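Local coordinates for protein aminotransferase (Streptomyces pactum, PDB 4ZM4) that belongs to the class-III aminotransferases, a family of pyridoxal-phosphate enzymes, and forms a two-chain assembly with pyridoxal-5'-phosphate bound in the crystal, at residues Pro177-Leu180 with Gly181-Pro184; Arg238-Thr241 with Gly242-Gly245. The protein carries 1 engineered substitution. All coordinates share one frame; numbering follows the deposited sequence.

Contact 1. Residues Pro177-Leu180 with Gly181-Pro184; sequences PGAL and GMIP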
ATOM      1  N   PRO B 177       4.285  20.381   8.327  1.00 19.05           N
ATOM      2  CA  PRO B 177       3.946  19.457   7.243  1.00 18.07           C
ATOM      3  C   PRO B 177       5.151  18.932   6.444  1.00 18.03           C
ATOM      4  O   PRO B 177       6.090  19.668   6.168  1.00 15.20           O
ATOM      5  CB  PRO B 177       3.058  20.308   6.320  1.00 18.79           C
ATOM      6  CG  PRO B 177       2.470  21.371   7.248  1.00 18.47           C
ATOM      7  CD  PRO B 177       3.588  21.683   8.190  1.00 17.94           C
ATOM      8  N   GLY B 178       5.101  17.643   6.082  1.00 19.11           N
ATOM      9  CA  GLY B 178       6.237  16.951   5.465  1.00 18.89           C
ATOM     10  C   GLY B 178       6.212  16.842   3.949  1.00 18.61           C
ATOM     11  O   GLY B 178       7.129  16.297   3.367  1.00 20.01           O
ATOM     12  N   ALA B 179       5.134  17.281   3.316  1.00 19.60           N
ATOM     13  CA  ALA B 179       5.012  17.201   1.877  1.00 19.12           C
ATOM     14  C   ALA B 179       4.300  18.438   1.372  1.00 18.32           C
ATOM     15  O   ALA B 179       3.402  18.938   2.022  1.00 18.45           O
ATOM     16  CB  ALA B 179       4.222  15.940   1.491  1.00 20.39           C
ATOM     17  N   LEU B 180       4.670  18.883   0.177  1.00 17.87           N
ATOM     18  CA  LEU B 180       3.904  19.871  -0.527  1.00 17.52           C
ATOM     19  C   LEU B 180       2.567  19.254  -0.927  1.00 16.46           C
ATOM     20  O   LEU B 180       2.455  18.060  -1.099  1.00 16.26           O
ATOM     21  CB  LEU B 180       4.645  20.346  -1.786  1.00 18.87           C
ATOM     22  CG  LEU B 180       5.980  21.107  -1.652  1.00 20.39           C
ATOM     23  CD1 LEU B 180       6.510  21.431  -3.038  1.00 20.48           C
ATOM     24  CD2 LEU B 180       5.861  22.387  -0.840  1.00 19.80           C
ATOM     25  N   GLY B 181       1.553  20.094  -1.058  1.00 16.45           N
ATOM     26  CA  GLY B 181       0.272  19.667  -1.577  1.00 17.18           C
ATOM     27  C   GLY B 181      -0.644  18.973  -0.602  1.00 17.77           C
ATOM     28  O   GLY B 181      -1.639  18.393  -1.019  1.00 17.61           O
ATOM     29  N   MET B 182      -0.322  19.060   0.686  1.00 18.59           N
ATOM     30  CA  MET B 182      -1.225  18.620   1.764  1.00 19.26           C
ATOM     31  C   MET B 182      -2.269  19.692   2.058  1.00 18.78           C
ATOM     32  O   MET B 182      -1.978  20.884   1.954  1.00 18.67           O
ATOM     33  CB  MET B 182      -0.409  18.328   3.043  1.00 19.36           C
ATOM     34  CG  MET B 182       0.464  17.097   2.914  1.00 19.60           C
ATOM     35  SD  MET B 182       1.643  16.824   4.258  1.00 21.99           S
ATOM     36  CE  MET B 182       0.538  16.565   5.664  1.00 21.48           C
ATOM     37  N   ILE B 183      -3.483  19.297   2.433  1.00 18.32           N
ATOM     38  CA  ILE B 183      -4.469  20.302   2.826  1.00 17.35           C
ATOM     39  C   ILE B 183      -3.964  21.034   4.070  1.00 16.91           C
ATOM     40  O   ILE B 183      -3.246  20.467   4.890  1.00 13.69           O
ATOM     41  CB  ILE B 183      -5.883  19.742   3.062  1.00 18.05           C
ATOM     42  CG1 ILE B 183      -5.887  18.656   4.159  1.00 18.96           C
ATOM     43  CG2 ILE B 183      -6.436  19.226   1.743  1.00 19.30           C
ATOM     44  CD1 ILE B 183      -7.267  18.299   4.659  1.00 19.06           C
ATOM     45  N   PRO B 184      -4.303  22.330   4.168  1.00 17.68           N
ATOM     46  CA  PRO B 184      -3.741  23.151   5.250  1.00 17.78           C
ATOM     47  C   PRO B 184      -4.094  22.641   6.660  1.00 18.63           C
ATOM     48  O   PRO B 184      -3.300  22.870   7.592  1.00 16.43           O
ATOM     49  CB  PRO B 184      -4.314  24.565   5.020  1.00 16.83           C
ATOM     50  CG  PRO B 184      -5.358  24.433   3.980  1.00 17.64           C
ATOM     51  CD  PRO B 184      -5.172  23.106   3.255  1.00 17.59           C
TER
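Met-182 turns its side chain back over Ala-179, three residues earlier, and its thioether sulfur carries most of the contact. SD rests 3.5 Å from the carbonyl O of Ala-179. It is 3.6 Å from the amide N of Ala-179 as well, so it lies against the backbone of that residue. On the same residue the methyl CB of Ala-179 adds an apolar touch, 3.9 Å from Met-182 SD, while Met-182 CG packs against the carbonyl O. Farther back, Pro-177 offers a ring carbon, CB, at 4.3 Å from Met-182 SD. Met-182 CG stands anti to its own carbonyl carbon (chi1 -69°) and the chain runs on extended to SD; a bend at chi3 of 64° then swings the terminal methyl CE away from Ala-179. No hydrogen bond crosses between 177-180 and 181-184; beyond the chain itself, their contact is van der Waals packing. The reversal is made by Leu-180 and Gly-181 at the two central positions of a turn, where Gly-181 takes a positive phi of 81°, a region glycine enters easily. Leu-180 directs its isobutyl group off the outside of the bend. In the next layer, Gly-178 shares a backbone hydrogen bond with Leu-158 and Ile-183 N is bonded to Glu-155 OE1, which ties both arms of the turn to the same neighbouring loop; Met-182 also touches Leu-158 and Glu-155. From the second subunit, His-306 packs on Ala-179, Ala-136 on Leu-180 and Arg-132 on Met-182. The side chain of Ala-179 is about 12 Å from the bound ligand P3B. This is packing at the subunit interface: a non-hydrogen-bonded turn close to type II, in the long loop between strands 142-146 and 190-193.

Contact 2. Residues Arg238-Thr241 with Gly242-Gly245; sequences RELT and GRSG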
ATOM      1  N   ARG B 238       2.456   4.215  28.815  1.00 20.63           N
ATOM      2  CA  ARG B 238       1.365   3.271  29.107  1.00 19.22           C
ATOM      3  C   ARG B 238       0.502   3.749  30.284  1.00 19.39           C
ATOM      4  O   ARG B 238      -0.721   3.544  30.305  1.00 17.04           O
ATOM      5  CB  ARG B 238       1.952   1.855  29.403  1.00 18.81           C
ATOM      6  CG  ARG B 238       0.957   0.796  29.899  1.00 18.77           C
ATOM      7  CD  ARG B 238      -0.065   0.388  28.857  1.00 19.86           C
ATOM      8  NE  ARG B 238      -1.054   1.410  28.529  1.00 20.59           N
ATOM      9  CZ  ARG B 238      -2.022   1.281  27.610  1.00 22.59           C
ATOM     10  NH1 ARG B 238      -2.190   0.134  26.928  1.00 23.58           N
ATOM     11  NH2 ARG B 238      -2.845   2.296  27.379  1.00 23.53           N
ATOM     12  N   GLU B 239       1.134   4.344  31.292  1.00 19.88           N
ATOM     13  CA  GLU B 239       0.377   4.778  32.455  1.00 22.57           C
ATOM     14  C   GLU B 239      -0.494   5.990  32.119  1.00 20.08           C
ATOM     15  O   GLU B 239      -1.648   6.035  32.485  1.00 17.24           O
ATOM     16  CB  GLU B 239       1.324   5.103  33.607  1.00 27.65           C
ATOM     17  CG  GLU B 239       0.653   5.217  34.968  1.00 32.51           C
ATOM     18  CD  GLU B 239       1.646   5.621  36.047  1.00 37.43           C
ATOM     19  OE1 GLU B 239       2.669   4.917  36.198  1.00 47.23           O
ATOM     20  OE2 GLU B 239       1.410   6.609  36.758  1.00 35.84           O
ATOM     21  N   LEU B 240       0.100   6.977  31.446  1.00 19.88           N
ATOM     22  CA  LEU B 240      -0.597   8.218  31.147  1.00 19.47           C
ATOM     23  C   LEU B 240      -1.731   7.951  30.188  1.00 19.24           C
ATOM     24  O   LEU B 240      -2.857   8.351  30.450  1.00 20.02           O
ATOM     25  CB  LEU B 240       0.360   9.280  30.578  1.00 20.11           C
ATOM     26  CG  LEU B 240       1.402   9.836  31.553  1.00 19.67           C
ATOM     27  CD1 LEU B 240       2.397  10.737  30.843  1.00 19.09           C
ATOM     28  CD2 LEU B 240       0.775  10.600  32.700  1.00 20.36           C
ATOM     29  N   THR B 241      -1.453   7.215  29.112  1.00 20.68           N
ATOM     30  CA  THR B 241      -2.490   6.862  28.172  1.00 20.77           C
ATOM     31  C   THR B 241      -3.635   6.060  28.828  1.00 22.66           C
ATOM     32  O   THR B 241      -4.800   6.356  28.586  1.00 23.11           O
ATOM     33  CB  THR B 241      -1.952   6.088  26.964  1.00 20.68           C
ATOM     34  OG1 THR B 241      -1.298   4.873  27.372  1.00 19.98           O
ATOM     35  CG2 THR B 241      -0.993   6.948  26.144  1.00 20.98           C
ATOM     36  N   GLY B 242      -3.303   5.082  29.672  1.00 24.64           N
ATOM     37  CA  GLY B 242      -4.317   4.261  30.354  1.00 25.42           C
ATOM     38  C   GLY B 242      -5.196   5.060  31.307  1.00 26.01           C
ATOM     39  O   GLY B 242      -6.407   4.941  31.321  1.00 21.24           O
ATOM     40  N   ARG B 243      -4.550   5.926  32.065  1.00 31.09           N
ATOM     41  CA  ARG B 243      -5.216   6.816  32.987  1.00 36.44           C
ATOM     42  C   ARG B 243      -6.160   7.773  32.274  1.00 36.93           C
ATOM     43  O   ARG B 243      -7.226   8.109  32.813  1.00 35.83           O
ATOM     44  CB  ARG B 243      -4.136   7.623  33.702  1.00 44.05           C
ATOM     45  CG  ARG B 243      -4.588   8.460  34.875  1.00 52.77           C
ATOM     46  CD  ARG B 243      -3.394   8.764  35.790  1.00 58.36           C
ATOM     47  NE  ARG B 243      -2.787  10.086  35.564  1.00 63.14           N
ATOM     48  CZ  ARG B 243      -1.593  10.456  36.043  1.00 67.26           C
ATOM     49  NH1 ARG B 243      -0.847   9.618  36.773  1.00 68.42           N
ATOM     50  NH2 ARG B 243      -1.137  11.678  35.800  1.00 67.98           N
ATOM     51  N   SER B 244      -5.754   8.256  31.093  1.00 32.99           N
ATOM     52  CA  SER B 244      -6.516   9.299  30.387  1.00 32.17           C
ATOM     53  C   SER B 244      -7.545   8.754  29.428  1.00 29.08           C
ATOM     54  O   SER B 244      -8.388   9.502  28.946  1.00 29.09           O
ATOM     55  CB  SER B 244      -5.575  10.259  29.660  1.00 33.75           C
ATOM     56  OG  SER B 244      -4.889  11.112  30.592  1.00 39.66           O
ATOM     57  N   GLY B 245      -7.475   7.459  29.133  1.00 29.91           N
ATOM     58  CA  GLY B 245      -8.380   6.849  28.163  1.00 27.87           C
ATOM     59  C   GLY B 245      -7.927   7.055  26.733  1.00 27.90           C
ATOM     60  O   GLY B 245      -8.725   6.959  25.814  1.00 27.97           O
TER
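Backbone bonds one helical turn long tie Arg-238, Glu-239 and Leu-240 to Gly-242, Arg-243 and Ser-244. Arg-243 N gives the shortest of these three, 2.9 Å to Glu-239 O, with an N-H...O angle of 162°. Leu-240 O receives both the backbone N-H of Ser-244, with N at 3.0 Å, and its hydroxyl OG, the latter in a weak bond. Thr-241 O meets the end of the helix; within these segments it receives two bonds, both weak, from Ser-244 N and Gly-245 N. Among charged groups, Glu-239 OE2 and Arg-243 NH1 form a long salt bridge of 3.8 Å; carboxylate and guanidinium planes are 55° apart, far from a flat, two-pronged pairing. Both residues set CG opposite their own backbone N, and the extended Glu-239 chain brings its carboxylate toward Arg-243 NH1. The apolar part is Leu-240, running alongside Arg-243 in the same direction and laying CD2 over one guanidinium face, 3.8 Å above the plane and offset toward its rim. On another side of the helix, the Arg-238 guanidinium sets its edge beside Gly-242 N (NH2 at 3.6 Å) without a hydrogen bond between these two donors. Its NH2 bonds weakly to Thr-241 OG1; stronger partners are Asp-273, by salt bridge, and the carbonyl of Glu-271, while Thr-241 OG1 bonds back to Leu-237 O. Leu-240, Thr-241 and Ser-244 all touch Phe-205 of helix 198-208. Gly-245 leaves the helix at positive phi (82°), a glycine C' ending of an alpha-helix, here the crossover helix of a beta-alpha-beta unit linking strands 212-217 and 247-251.

In the fold
Contact 1 precedes contact 2 along the chain, and both lie within the class-III aminotransferase region. Their centres are 31 Å apart and their nearest atoms about 23 Å, so they do not touch. Both hang on connections of the same seven-stranded mixed sheet: 177-184 belongs to the loop joining its neighbouring strands 142-146 and 190-193, whereas 238-245 ends the helix leading into strand 247-251, which lies beside 212-217. Their surroundings differ. Contact 1 packs against the second subunit, with Ala-179 about 12 Å from a bound ligand; contact 2 is touched by no other chain of the assembly and packs within its own subunit, between strand 247-251 and helix 198-208.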